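Side-chain contacts in PLP-Dependent L-Arginine Hydroxylase MppP (Streptomyces wadayamensis, PDB 6C9B), which uses pyridoxal 5'-phosphate to oxidise L-arginine, with 4-hydroxy-2-ketoarginine and 2-ketoarginine as products: residues R55-I60 / L257-I262; H65-T70 / F265-A270; T156-N159 / R164-A167; A204-A209 / W213-D218. All coordinates share one frame; numbering follows the deposited sequence.

Contact 1. Residues R55-I60 / L257-I262; sequences RPVQQI and LILALI
Ile60, which packs on Leu259 and Ala260, directly follows Gln59, one of the two groups that grip Arg55 NH2: Gln59 OE1 lies 3.2 Å from Arg55 NH2, and the carboxylate of Glu63 forms a salt bridge with it. The first bond is bent, and the oxygen lies well out of the guanidinium plane. Arg55 NH1 pairs with Glu51, so both terminal nitrogens are engaged.

The contact itself is apolar. Ile60, in the first turn of helix 57-71, does most of the touching with its CG2 branch. With chi1 at -63°, CG1 lies beside the backbone N, which leaves CG2 anti to that N and facing helix 256-291: Ile60 CG2 comes within 3.6 Å of Ala260 N, 3.9 Å of Leu259 CB and 4.1 Å of Ala260 CB. Beside it, Val57 CG2 reaches Leu259 CD1 at 4.1 Å, the two side chains slanting across one another.

Leu257 and Ile258 pack on Leu228 of the second subunit. With aliphatic contacts and no polar bond between the segments, the fit rests on the burial of Ile60, Leu259 and Ala260, while the acids Glu51 and Glu63 probably offset the like charge of Arg263 close to Arg55 NH1.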
loop_
_atom_site.group_PDB
_atom_site.type_symbol
_atom_site.label_atom_id
_atom_site.label_comp_id
_atom_site.label_asym_id
_atom_site.label_seq_id
_atom_site.Cartn_x
_atom_site.Cartn_y
_atom_site.Cartn_z
ATOM N N ARG B 55 -5.161 13.176 -18.877
ATOM C CA ARG B 55 -6.277 12.305 -19.175
ATOM C C ARG B 55 -6.985 11.874 -17.902
ATOM O O ARG B 55 -6.382 11.842 -16.822
ATOM C CB ARG B 55 -5.814 11.055 -19.931
ATOM C CG ARG B 55 -5.215 11.331 -21.289
ATOM C CD ARG B 55 -4.831 10.036 -21.972
ATOM N NE ARG B 55 -6.013 9.276 -22.359
ATOM C CZ ARG B 55 -6.030 7.964 -22.546
ATOM N NH1 ARG B 55 -4.929 7.245 -22.378
ATOM N NH2 ARG B 55 -7.153 7.367 -22.909
ATOM N N PRO B 56 -8.267 11.523 -17.992
ATOM C CA PRO B 56 -8.959 10.947 -16.832
ATOM C C PRO B 56 -8.333 9.625 -16.445
ATOM O O PRO B 56 -8.081 8.765 -17.296
ATOM C CB PRO B 56 -10.401 10.758 -17.327
ATOM C CG PRO B 56 -10.492 11.493 -18.625
ATOM C CD PRO B 56 -9.118 11.509 -19.193
ATOM N N VAL B 57 -8.121 9.447 -15.140
ATOM C CA VAL B 57 -7.452 8.246 -14.670
ATOM C C VAL B 57 -8.239 6.997 -15.057
ATOM O O VAL B 57 -7.643 5.938 -15.297
ATOM C CB VAL B 57 -7.211 8.340 -13.147
ATOM C CG1 VAL B 57 -8.531 8.498 -12.394
ATOM C CG2 VAL B 57 -6.414 7.142 -12.649
ATOM N N GLN B 58 -9.575 7.099 -15.150
ATOM C CA GLN B 58 -10.398 5.935 -15.475
ATOM C C GLN B 58 -10.065 5.374 -16.854
ATOM O O GLN B 58 -10.147 4.156 -17.073
ATOM C CB GLN B 58 -11.886 6.308 -15.410
ATOM C CG GLN B 58 -12.836 5.269 -16.017
ATOM C CD GLN B 58 -12.916 4.010 -15.177
ATOM O OE1 GLN B 58 -12.426 2.948 -15.567
ATOM N NE2 GLN B 58 -13.539 4.127 -14.009
ATOM N N GLN B 59 -9.713 6.240 -17.798
ATOM C CA GLN B 59 -9.384 5.764 -19.133
ATOM C C GLN B 59 -8.034 5.068 -19.130
ATOM O O GLN B 59 -7.872 3.990 -19.713
ATOM C CB GLN B 59 -9.383 6.932 -20.111
ATOM C CG GLN B 59 -10.741 7.588 -20.285
ATOM C CD GLN B 59 -10.709 8.734 -21.270
ATOM O OE1 GLN B 59 -9.698 8.972 -21.933
ATOM N NE2 GLN B 59 -11.818 9.458 -21.369
ATOM N N ILE B 60 -7.060 5.651 -18.434
ATOM C CA ILE B 60 -5.757 5.010 -18.327
ATOM C C ILE B 60 -5.900 3.678 -17.605
ATOM O O ILE B 60 -5.342 2.655 -18.027
ATOM C CB ILE B 60 -4.763 5.948 -17.619
ATOM C CG1 ILE B 60 -4.554 7.218 -18.451
ATOM C CG2 ILE B 60 -3.414 5.253 -17.408
ATOM C CD1 ILE B 60 -3.754 8.291 -17.716
ATOM N N LEU B 257 0.296 7.234 -13.302
ATOM C CA LEU B 257 1.575 6.925 -13.933
ATOM C C LEU B 257 1.887 5.439 -13.836
ATOM O O LEU B 257 2.433 4.850 -14.777
ATOM C CB LEU B 257 2.701 7.738 -13.295
ATOM C CG LEU B 257 4.050 7.578 -14.016
ATOM C CD1 LEU B 257 4.028 8.305 -15.337
ATOM C CD2 LEU B 257 5.204 8.103 -13.179
ATOM N N ILE B 258 1.566 4.816 -12.697
ATOM C CA ILE B 258 1.792 3.384 -12.558
ATOM C C ILE B 258 0.876 2.607 -13.489
ATOM O O ILE B 258 1.300 1.637 -14.126
ATOM C CB ILE B 258 1.623 2.968 -11.086
ATOM C CG1 ILE B 258 2.740 3.566 -10.263
ATOM C CG2 ILE B 258 1.567 1.441 -10.938
ATOM C CD1 ILE B 258 2.591 3.344 -8.772
ATOM N N LEU B 259 -0.375 3.042 -13.626
ATOM C CA LEU B 259 -1.280 2.368 -14.548
ATOM C C LEU B 259 -0.804 2.524 -15.986
ATOM O O LEU B 259 -0.859 1.578 -16.784
ATOM C CB LEU B 259 -2.685 2.937 -14.377
ATOM C CG LEU B 259 -3.346 2.639 -13.033
ATOM C CD1 LEU B 259 -4.539 3.530 -12.825
ATOM C CD2 LEU B 259 -3.716 1.170 -12.959
ATOM N N ALA B 260 -0.309 3.712 -16.326
ATOM C CA ALA B 260 0.273 3.906 -17.655
ATOM C C ALA B 260 1.471 2.987 -17.855
ATOM O O ALA B 260 1.634 2.384 -18.920
ATOM C CB ALA B 260 0.678 5.366 -17.844
ATOM N N LEU B 261 2.318 2.853 -16.835
ATOM C CA LEU B 261 3.454 1.948 -16.952
ATOM C C LEU B 261 2.998 0.509 -17.158
ATOM O O LEU B 261 3.576 -0.216 -17.975
ATOM C CB LEU B 261 4.352 2.062 -15.716
ATOM C CG LEU B 261 5.305 3.242 -15.668
ATOM C CD1 LEU B 261 5.947 3.333 -14.300
ATOM C CD2 LEU B 261 6.385 3.053 -16.735
ATOM N N ILE B 262 1.976 0.074 -16.418
ATOM C CA ILE B 262 1.476 -1.286 -16.575
ATOM C C ILE B 262 0.968 -1.491 -17.991
ATOM O O ILE B 262 1.181 -2.544 -18.613
ATOM C CB ILE B 262 0.372 -1.548 -15.545
ATOM C CG1 ILE B 262 0.979 -1.621 -14.148
ATOM C CG2 ILE B 262 -0.391 -2.836 -15.897
ATOM C CD1 ILE B 262 -0.054 -1.595 -13.036
#

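Contact 2. Residues H65-T70 / F265-A270; sequences HQAYFT and FSRDAA
Ala67 and Ser266 meet where two helices of this fold type I PLP enzyme pack against each other. The short helical segments 65-70 and 265-270 run roughly the same way, crossing at 36°, and their axes come as close as 8.7 Å. Small residues make the meeting point: Ala67 CB lies 3.6 Å from Ser266 CB, and both CB atoms are directed at the opposing helix.

The Ser266 rotamer decides where its hydroxyl goes. With chi1 at -69°, OG sits beside its own backbone N and turns back to Ile262 O, one turn earlier in the same helix, to which it is hydrogen-bonded. The polar atom is therefore satisfied inside its own helix and meets Tyr68 as a packing neighbour, with Ser266 OG 3.6 Å from Tyr68 CA.

In Tyr68, CG is anti to the backbone N (chi1 -178°), which swings the ring along the flank of the interface, where it also packs on Leu232 of strand 231-235. Towards solvent the boundary is drawn by Arg267, whose chain is extended from CG to the guanidinium group. Its aliphatic part passes alongside Ala67, with Arg267 CG 4.4 Å from Ala67 CB, while NH1 forms a long, weak ion pair with Glu264.

Trp223 also packs on Ser266. The serine hydroxyl meets the tyrosine at the ring edge, close to the ring plane, with Ser266 OG 3.8 Å from Tyr68 CD1.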
loop_
_atom_site.group_PDB
_atom_site.type_symbol
_atom_site.label_atom_id
_atom_site.label_comp_id
_atom_site.label_asym_id
_atom_site.label_seq_id
_atom_site.Cartn_x
_atom_site.Cartn_y
_atom_site.Cartn_z
ATOM N N HIS B 65 -5.835 -2.289 -17.512
ATOM C CA HIS B 65 -6.482 -3.570 -17.256
ATOM C C HIS B 65 -6.658 -4.363 -18.552
ATOM O O HIS B 65 -6.310 -5.550 -18.623
ATOM C CB HIS B 65 -7.837 -3.362 -16.578
ATOM C CG HIS B 65 -7.764 -2.782 -15.196
ATOM N ND1 HIS B 65 -8.891 -2.369 -14.511
ATOM C CD2 HIS B 65 -6.715 -2.562 -14.367
ATOM C CE1 HIS B 65 -8.531 -1.895 -13.330
ATOM N NE2 HIS B 65 -7.217 -1.990 -13.221
ATOM N N GLN B 66 -7.195 -3.728 -19.597
ATOM C CA GLN B 66 -7.376 -4.457 -20.851
ATOM C C GLN B 66 -6.054 -5.048 -21.329
ATOM O O GLN B 66 -5.984 -6.223 -21.703
ATOM C CB GLN B 66 -7.974 -3.561 -21.934
ATOM C CG GLN B 66 -8.046 -4.285 -23.285
ATOM C CD GLN B 66 -9.208 -3.829 -24.144
ATOM O OE1 GLN B 66 -10.134 -4.597 -24.416
ATOM N NE2 GLN B 66 -9.163 -2.579 -24.582
ATOM N N ALA B 67 -4.981 -4.271 -21.255
ATOM C CA ALA B 67 -3.703 -4.753 -21.756
ATOM C C ALA B 67 -3.203 -5.948 -20.955
ATOM O O ALA B 67 -2.711 -6.922 -21.540
ATOM C CB ALA B 67 -2.668 -3.625 -21.749
ATOM N N TYR B 68 -3.306 -5.883 -19.615
ATOM C CA TYR B 68 -2.738 -6.921 -18.753
ATOM C C TYR B 68 -3.560 -8.211 -18.821
ATOM O O TYR B 68 -3.010 -9.301 -19.020
ATOM C CB TYR B 68 -2.626 -6.404 -17.304
ATOM C CG TYR B 68 -1.994 -7.428 -16.392
ATOM C CD1 TYR B 68 -0.619 -7.672 -16.426
ATOM C CD2 TYR B 68 -2.771 -8.190 -15.527
ATOM C CE1 TYR B 68 -0.036 -8.633 -15.629
ATOM C CE2 TYR B 68 -2.187 -9.172 -14.731
ATOM C CZ TYR B 68 -0.824 -9.380 -14.793
ATOM O OH TYR B 68 -0.238 -10.338 -14.032
ATOM N N PHE B 69 -4.883 -8.103 -18.655
ATOM C CA PHE B 69 -5.741 -9.289 -18.701
ATOM C C PHE B 69 -5.665 -9.985 -20.057
ATOM O O PHE B 69 -5.577 -11.212 -20.122
ATOM C CB PHE B 69 -7.180 -8.904 -18.388
ATOM C CG PHE B 69 -7.425 -8.605 -16.938
ATOM C CD1 PHE B 69 -7.551 -9.631 -16.024
ATOM C CD2 PHE B 69 -7.592 -7.303 -16.505
ATOM C CE1 PHE B 69 -7.797 -9.361 -14.701
ATOM C CE2 PHE B 69 -7.840 -7.027 -15.177
ATOM C CZ PHE B 69 -7.945 -8.073 -14.276
ATOM N N THR B 70 -5.711 -9.223 -21.155
ATOM C CA THR B 70 -5.692 -9.859 -22.471
ATOM C C THR B 70 -4.339 -10.499 -22.750
ATOM O O THR B 70 -4.269 -11.584 -23.342
ATOM C CB THR B 70 -6.043 -8.848 -23.570
ATOM O OG1 THR B 70 -5.052 -7.827 -23.628
ATOM C CG2 THR B 70 -7.379 -8.226 -23.304
ATOM N N PHE B 265 4.172 -1.726 -20.308
ATOM C CA PHE B 265 4.911 -2.973 -20.125
ATOM C C PHE B 265 4.100 -4.160 -20.638
ATOM O O PHE B 265 4.664 -5.110 -21.201
ATOM C CB PHE B 265 5.290 -3.160 -18.644
ATOM C CG PHE B 265 6.642 -2.572 -18.291
ATOM C CD1 PHE B 265 6.810 -1.201 -18.165
ATOM C CD2 PHE B 265 7.739 -3.395 -18.113
ATOM C CE1 PHE B 265 8.072 -0.662 -17.874
ATOM C CE2 PHE B 265 9.001 -2.864 -17.816
ATOM C CZ PHE B 265 9.158 -1.509 -17.697
ATOM N N SER B 266 2.774 -4.110 -20.458
ATOM C CA SER B 266 1.907 -5.164 -20.965
ATOM C C SER B 266 1.924 -5.202 -22.481
ATOM O O SER B 266 1.939 -6.281 -23.071
ATOM C CB SER B 266 0.474 -4.963 -20.479
ATOM O OG SER B 266 0.369 -5.186 -19.094
ATOM N N ARG B 267 1.928 -4.035 -23.129
ATOM C CA ARG B 267 1.956 -4.023 -24.589
ATOM C C ARG B 267 3.290 -4.535 -25.125
ATOM O O ARG B 267 3.332 -5.245 -26.137
ATOM C CB ARG B 267 1.648 -2.611 -25.091
ATOM C CG ARG B 267 0.188 -2.227 -24.814
ATOM C CD ARG B 267 -0.162 -0.785 -25.171
ATOM N NE ARG B 267 -1.610 -0.563 -25.057
ATOM C CZ ARG B 267 -2.207 0.620 -25.175
ATOM N NH1 ARG B 267 -1.493 1.713 -25.415
ATOM N NH2 ARG B 267 -3.523 0.710 -25.052
ATOM N N ASP B 268 4.394 -4.167 -24.470
ATOM C CA ASP B 268 5.700 -4.681 -24.861
ATOM C C ASP B 268 5.750 -6.195 -24.696
ATOM O O ASP B 268 6.323 -6.908 -25.538
ATOM C CB ASP B 268 6.781 -4.008 -24.015
ATOM C CG ASP B 268 8.132 -4.615 -24.207
ATOM O OD1 ASP B 268 8.820 -4.224 -25.167
ATOM O OD2 ASP B 268 8.515 -5.496 -23.420
ATOM N N ALA B 269 5.176 -6.692 -23.593
ATOM C CA ALA B 269 5.078 -8.130 -23.366
ATOM C C ALA B 269 4.275 -8.806 -24.470
ATOM O O ALA B 269 4.650 -9.881 -24.942
ATOM C CB ALA B 269 4.461 -8.393 -21.985
ATOM N N ALA B 270 3.190 -8.173 -24.927
ATOM C CA ALA B 270 2.374 -8.778 -25.975
ATOM C C ALA B 270 3.102 -8.804 -27.312
ATOM O O ALA B 270 2.842 -9.682 -28.140
ATOM C CB ALA B 270 1.051 -8.025 -26.128
#

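Contact 3. Residues T156-N159 / R164-A167; sequences TTPN and RVLA
The carbonyl plane of Arg164 is approached from well off it by the backbone Asn159 N, which donates to Arg164 O at 2.9 Å, tilted 31° from the plane. The same oxygen takes a CA-H...O contact from Pro158 CA at 3.4 Å and a proton from a water 2.8 Å away, which also donates to Thr156 O. The Asn159 side-chain amide turns away, bonding to Pro113 O, Glu134 and Thr114.

Thr157, just before the cis peptide of Pro158, makes the second link. Its OG1 stands anti to the backbone N (chi1 178°), placing it in front of Leu166 N, which donates to OG1 almost straight (2.9 Å, 170°). A second water lies 2.7 Å from Thr157 OG1. Pro158 and Val165 lie side by side, with Pro158 CG 3.9 Å from Val165 CG2.

These two segments flank the turn in the TPNNPTG sequence, which resembles the NPxNPTG loop of class I aminotransferases and carries Asn160 of the ligand pocket. Two direct bonds and two water bridges thus close the base of that turn: one water joins the carbonyls of Thr156 and Arg164, the other joins the Thr157 hydroxyl to Leu166 O, which Tyr200 OH also reaches.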
loop_
_atom_site.group_PDB
_atom_site.type_symbol
_atom_site.label_atom_id
_atom_site.label_comp_id
_atom_site.label_asym_id
_atom_site.label_seq_id
_atom_site.Cartn_x
_atom_site.Cartn_y
_atom_site.Cartn_z
ATOM N N THR B 156 -3.423 -20.190 -4.362
ATOM C CA THR B 156 -2.403 -19.445 -5.081
ATOM C C THR B 156 -2.025 -20.262 -6.309
ATOM O O THR B 156 -1.631 -21.429 -6.178
ATOM C CB THR B 156 -1.203 -19.246 -4.162
ATOM O OG1 THR B 156 -1.642 -18.665 -2.925
ATOM C CG2 THR B 156 -0.144 -18.346 -4.805
ATOM N N THR B 157 -2.179 -19.682 -7.504
ATOM C CA THR B 157 -1.877 -20.428 -8.728
ATOM C C THR B 157 -1.394 -19.490 -9.823
ATOM O O THR B 157 -2.061 -18.496 -10.144
ATOM C CB THR B 157 -3.079 -21.244 -9.223
ATOM O OG1 THR B 157 -2.707 -21.892 -10.448
ATOM C CG2 THR B 157 -4.327 -20.362 -9.461
ATOM N N PRO B 158 -0.208 -19.747 -10.397
ATOM C CA PRO B 158 0.788 -20.749 -10.002
ATOM C C PRO B 158 1.216 -20.535 -8.576
ATOM O O PRO B 158 1.293 -19.393 -8.093
ATOM C CB PRO B 158 1.941 -20.515 -10.982
ATOM C CG PRO B 158 1.303 -19.830 -12.147
ATOM C CD PRO B 158 0.251 -18.953 -11.539
ATOM N N ASN B 159 1.450 -21.624 -7.855
ATOM C CA ASN B 159 1.755 -21.447 -6.448
ATOM C C ASN B 159 3.156 -20.882 -6.290
ATOM O O ASN B 159 4.053 -21.110 -7.115
ATOM C CB ASN B 159 1.628 -22.750 -5.671
ATOM C CG ASN B 159 1.513 -22.522 -4.151
ATOM O OD1 ASN B 159 1.311 -21.373 -3.659
ATOM N ND2 ASN B 159 1.626 -23.598 -3.396
ATOM N N ARG B 164 3.267 -24.827 -8.901
ATOM C CA ARG B 164 2.233 -25.745 -9.339
ATOM C C ARG B 164 1.029 -24.962 -9.823
ATOM O O ARG B 164 0.571 -24.037 -9.150
ATOM C CB ARG B 164 1.849 -26.669 -8.186
ATOM C CG ARG B 164 1.193 -27.969 -8.600
ATOM C CD ARG B 164 1.828 -29.149 -7.856
ATOM N NE ARG B 164 0.958 -30.326 -7.886
ATOM C CZ ARG B 164 0.920 -31.270 -6.949
ATOM N NH1 ARG B 164 1.708 -31.213 -5.878
ATOM N NH2 ARG B 164 0.069 -32.278 -7.084
ATOM N N VAL B 165 0.482 -25.361 -10.964
ATOM C CA VAL B 165 -0.604 -24.630 -11.611
ATOM C C VAL B 165 -1.894 -25.417 -11.442
ATOM O O VAL B 165 -1.962 -26.597 -11.802
ATOM C CB VAL B 165 -0.315 -24.416 -13.103
ATOM C CG1 VAL B 165 -1.495 -23.780 -13.805
ATOM C CG2 VAL B 165 0.920 -23.561 -13.286
ATOM N N LEU B 166 -2.940 -24.735 -10.992
ATOM C CA LEU B 166 -4.256 -25.353 -10.912
ATOM C C LEU B 166 -4.816 -25.458 -12.323
ATOM O O LEU B 166 -5.084 -24.441 -12.969
ATOM C CB LEU B 166 -5.159 -24.522 -10.008
ATOM C CG LEU B 166 -6.482 -25.136 -9.598
ATOM C CD1 LEU B 166 -6.247 -26.267 -8.611
ATOM C CD2 LEU B 166 -7.359 -24.044 -8.994
ATOM N N ALA B 167 -4.947 -26.686 -12.814
ATOM C CA ALA B 167 -5.412 -26.933 -14.173
ATOM C C ALA B 167 -6.896 -26.583 -14.308
ATOM O O ALA B 167 -7.656 -26.569 -13.332
ATOM C CB ALA B 167 -5.186 -28.387 -14.543
HETATM O O HOH W 1 -1.651 -23.864 -7.401
HETATM O O HOH W 2 -4.131 -21.657 -12.698
#

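Contact 4. Residues A204-A209 / W213-D218; sequences AVLQEA and WVVIED
This is a helix-on-sheet contact inside a beta-alpha-beta unit: helix 202-209, coming after strand 184-188, folds back over strand 212-218, which follows it. The short axes lie 10.1 Å apart and are nearly antiparallel, at 170°. Leu206 from the helix meets Trp213 and Val215 of the strand.

Leu206 CB sits over one face of the Trp213 ring in a CH-pi contact, 3.8 Å from the centroid of the five-membered ring and only 14° off its normal. Trp213 CG stands between its backbone N and carbonyl carbon (chi1 55°), which turns the indole under the leucine. Farther along the leucine, CD1 spans to the strand: Leu206 CD1 is 3.7 Å from Val215 CG2 and 3.9 Å from Trp213 CD2. At the solvent side, Gln207 stretches out until NE2 is 4.1 Å from Trp213 CZ2, with a weak hydrogen bond from NE2 to Gly76 O.

Strand 212-218 runs between strands 184-188 and 231-235, bonded to Leu185 and Leu187 of the former and Val234 of the latter. Val205 packs the helix against helix 168-181, while Ile216 on the strand touches helix 90-101.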
loop_
_atom_site.group_PDB
_atom_site.type_symbol
_atom_site.label_atom_id
_atom_site.label_comp_id
_atom_site.label_asym_id
_atom_site.label_seq_id
_atom_site.Cartn_x
_atom_site.Cartn_y
_atom_site.Cartn_z
ATOM N N ALA B 204 -13.791 -17.045 -17.255
ATOM C CA ALA B 204 -14.816 -17.829 -17.928
ATOM C C ALA B 204 -15.213 -19.030 -17.088
ATOM O O ALA B 204 -16.402 -19.323 -16.933
ATOM C CB ALA B 204 -14.305 -18.258 -19.301
ATOM N N VAL B 205 -14.223 -19.717 -16.516
ATOM C CA VAL B 205 -14.501 -20.860 -15.646
ATOM C C VAL B 205 -15.308 -20.414 -14.437
ATOM O O VAL B 205 -16.337 -21.008 -14.094
ATOM C CB VAL B 205 -13.190 -21.548 -15.221
ATOM C CG1 VAL B 205 -13.483 -22.691 -14.251
ATOM C CG2 VAL B 205 -12.436 -22.070 -16.455
ATOM N N LEU B 206 -14.854 -19.360 -13.766
ATOM C CA LEU B 206 -15.524 -18.922 -12.543
ATOM C C LEU B 206 -16.951 -18.474 -12.812
ATOM O O LEU B 206 -17.872 -18.803 -12.049
ATOM C CB LEU B 206 -14.735 -17.781 -11.901
ATOM C CG LEU B 206 -13.380 -18.200 -11.362
ATOM C CD1 LEU B 206 -12.563 -16.973 -11.040
ATOM C CD2 LEU B 206 -13.493 -19.126 -10.149
ATOM N N GLN B 207 -17.155 -17.709 -13.882
ATOM C CA GLN B 207 -18.495 -17.230 -14.193
ATOM C C GLN B 207 -19.405 -18.373 -14.627
ATOM O O GLN B 207 -20.594 -18.379 -14.293
ATOM C CB GLN B 207 -18.402 -16.129 -15.255
ATOM C CG GLN B 207 -17.722 -14.877 -14.691
ATOM C CD GLN B 207 -17.106 -13.953 -15.734
ATOM O OE1 GLN B 207 -16.798 -14.360 -16.859
ATOM N NE2 GLN B 207 -16.913 -12.693 -15.351
ATOM N N GLU B 208 -18.886 -19.331 -15.393
ATOM C CA GLU B 208 -19.719 -20.458 -15.810
ATOM C C GLU B 208 -20.170 -21.284 -14.608
ATOM O O GLU B 208 -21.289 -21.823 -14.592
ATOM C CB GLU B 208 -18.961 -21.342 -16.804
ATOM C CG GLU B 208 -19.666 -22.675 -17.153
ATOM C CD GLU B 208 -18.798 -23.626 -17.981
ATOM O OE1 GLU B 208 -19.163 -23.917 -19.143
ATOM O OE2 GLU B 208 -17.757 -24.089 -17.469
ATOM N N ALA B 209 -19.299 -21.423 -13.605
ATOM C CA ALA B 209 -19.639 -22.225 -12.429
ATOM C C ALA B 209 -20.595 -21.479 -11.517
ATOM O O ALA B 209 -21.403 -22.103 -10.821
ATOM C CB ALA B 209 -18.364 -22.609 -11.658
ATOM N N TRP B 213 -16.707 -15.499 -6.010
ATOM C CA TRP B 213 -15.278 -15.596 -6.248
ATOM C C TRP B 213 -14.584 -14.247 -6.143
ATOM O O TRP B 213 -15.173 -13.181 -6.322
ATOM C CB TRP B 213 -14.953 -16.221 -7.629
ATOM C CG TRP B 213 -15.577 -15.538 -8.816
ATOM C CD1 TRP B 213 -16.734 -15.916 -9.466
ATOM C CD2 TRP B 213 -15.100 -14.368 -9.520
ATOM N NE1 TRP B 213 -17.006 -15.061 -10.495
ATOM C CE2 TRP B 213 -16.030 -14.100 -10.554
ATOM C CE3 TRP B 213 -14.001 -13.511 -9.362
ATOM C CZ2 TRP B 213 -15.888 -13.025 -11.440
ATOM C CZ3 TRP B 213 -13.868 -12.430 -10.238
ATOM C CH2 TRP B 213 -14.806 -12.203 -11.266
ATOM N N VAL B 214 -13.291 -14.333 -5.868
ATOM C CA VAL B 214 -12.396 -13.183 -5.855
ATOM C C VAL B 214 -11.098 -13.651 -6.473
ATOM O O VAL B 214 -10.642 -14.755 -6.184
ATOM C CB VAL B 214 -12.140 -12.667 -4.423
ATOM C CG1 VAL B 214 -11.034 -11.596 -4.428
ATOM C CG2 VAL B 214 -13.381 -12.105 -3.838
ATOM N N VAL B 215 -10.496 -12.816 -7.320
ATOM C CA VAL B 215 -9.177 -13.090 -7.860
ATOM C C VAL B 215 -8.317 -11.879 -7.579
ATOM O O VAL B 215 -8.750 -10.753 -7.814
ATOM C CB VAL B 215 -9.187 -13.372 -9.371
ATOM C CG1 VAL B 215 -7.755 -13.684 -9.862
ATOM C CG2 VAL B 215 -10.135 -14.521 -9.703
ATOM N N ILE B 216 -7.112 -12.107 -7.071
ATOM C CA ILE B 216 -6.155 -11.029 -6.890
ATOM C C ILE B 216 -5.063 -11.233 -7.918
ATOM O O ILE B 216 -4.214 -12.114 -7.775
ATOM C CB ILE B 216 -5.571 -10.985 -5.476
ATOM C CG1 ILE B 216 -6.689 -10.771 -4.459
ATOM C CG2 ILE B 216 -4.592 -9.826 -5.379
ATOM C CD1 ILE B 216 -6.230 -10.834 -2.983
ATOM N N GLU B 217 -5.085 -10.412 -8.951
ATOM C CA GLU B 217 -3.984 -10.388 -9.892
ATOM C C GLU B 217 -2.894 -9.473 -9.351
ATOM O O GLU B 217 -3.120 -8.637 -8.470
ATOM C CB GLU B 217 -4.451 -9.889 -11.257
ATOM C CG GLU B 217 -5.669 -10.576 -11.850
ATOM C CD GLU B 217 -5.372 -11.851 -12.629
ATOM O OE1 GLU B 217 -6.354 -12.502 -13.058
ATOM O OE2 GLU B 217 -4.192 -12.211 -12.811
ATOM N N ASP B 218 -1.691 -9.630 -9.876
ATOM C CA ASP B 218 -0.569 -8.817 -9.427
ATOM C C ASP B 218 0.298 -8.562 -10.639
ATOM O O ASP B 218 0.644 -9.513 -11.340
ATOM C CB ASP B 218 0.229 -9.555 -8.328
ATOM C CG ASP B 218 1.519 -8.840 -7.904
ATOM O OD1 ASP B 218 1.606 -7.610 -8.036
ATOM O OD2 ASP B 218 2.456 -9.516 -7.393
#

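How the contacts relate
Contacts 1 and 2 are successive meetings of the same helices, 57-71 and 256-291, with centres 13 Å apart. From contact 2 the path continues to contact 4: Tyr68 OH lies 3.0 Å from Asp218 O, a probable hydrogen bond, and Phe69 CE1 packs on Glu217 CG at 3.8 Å. This is one of the places where helix 57-71 meets the large sheet; strand 212-218 leads on to Lys221, the lysine modified by the cofactor. Contact 3 does not touch the others; its centre is 14 Å from that of contact 4. It lies nearer the bound 4-hydroxy-2-ketoarginine than contact 2 does, with the Asn159 side chain about 10 Å from that ligand, against about 14 Å for that of Tyr68.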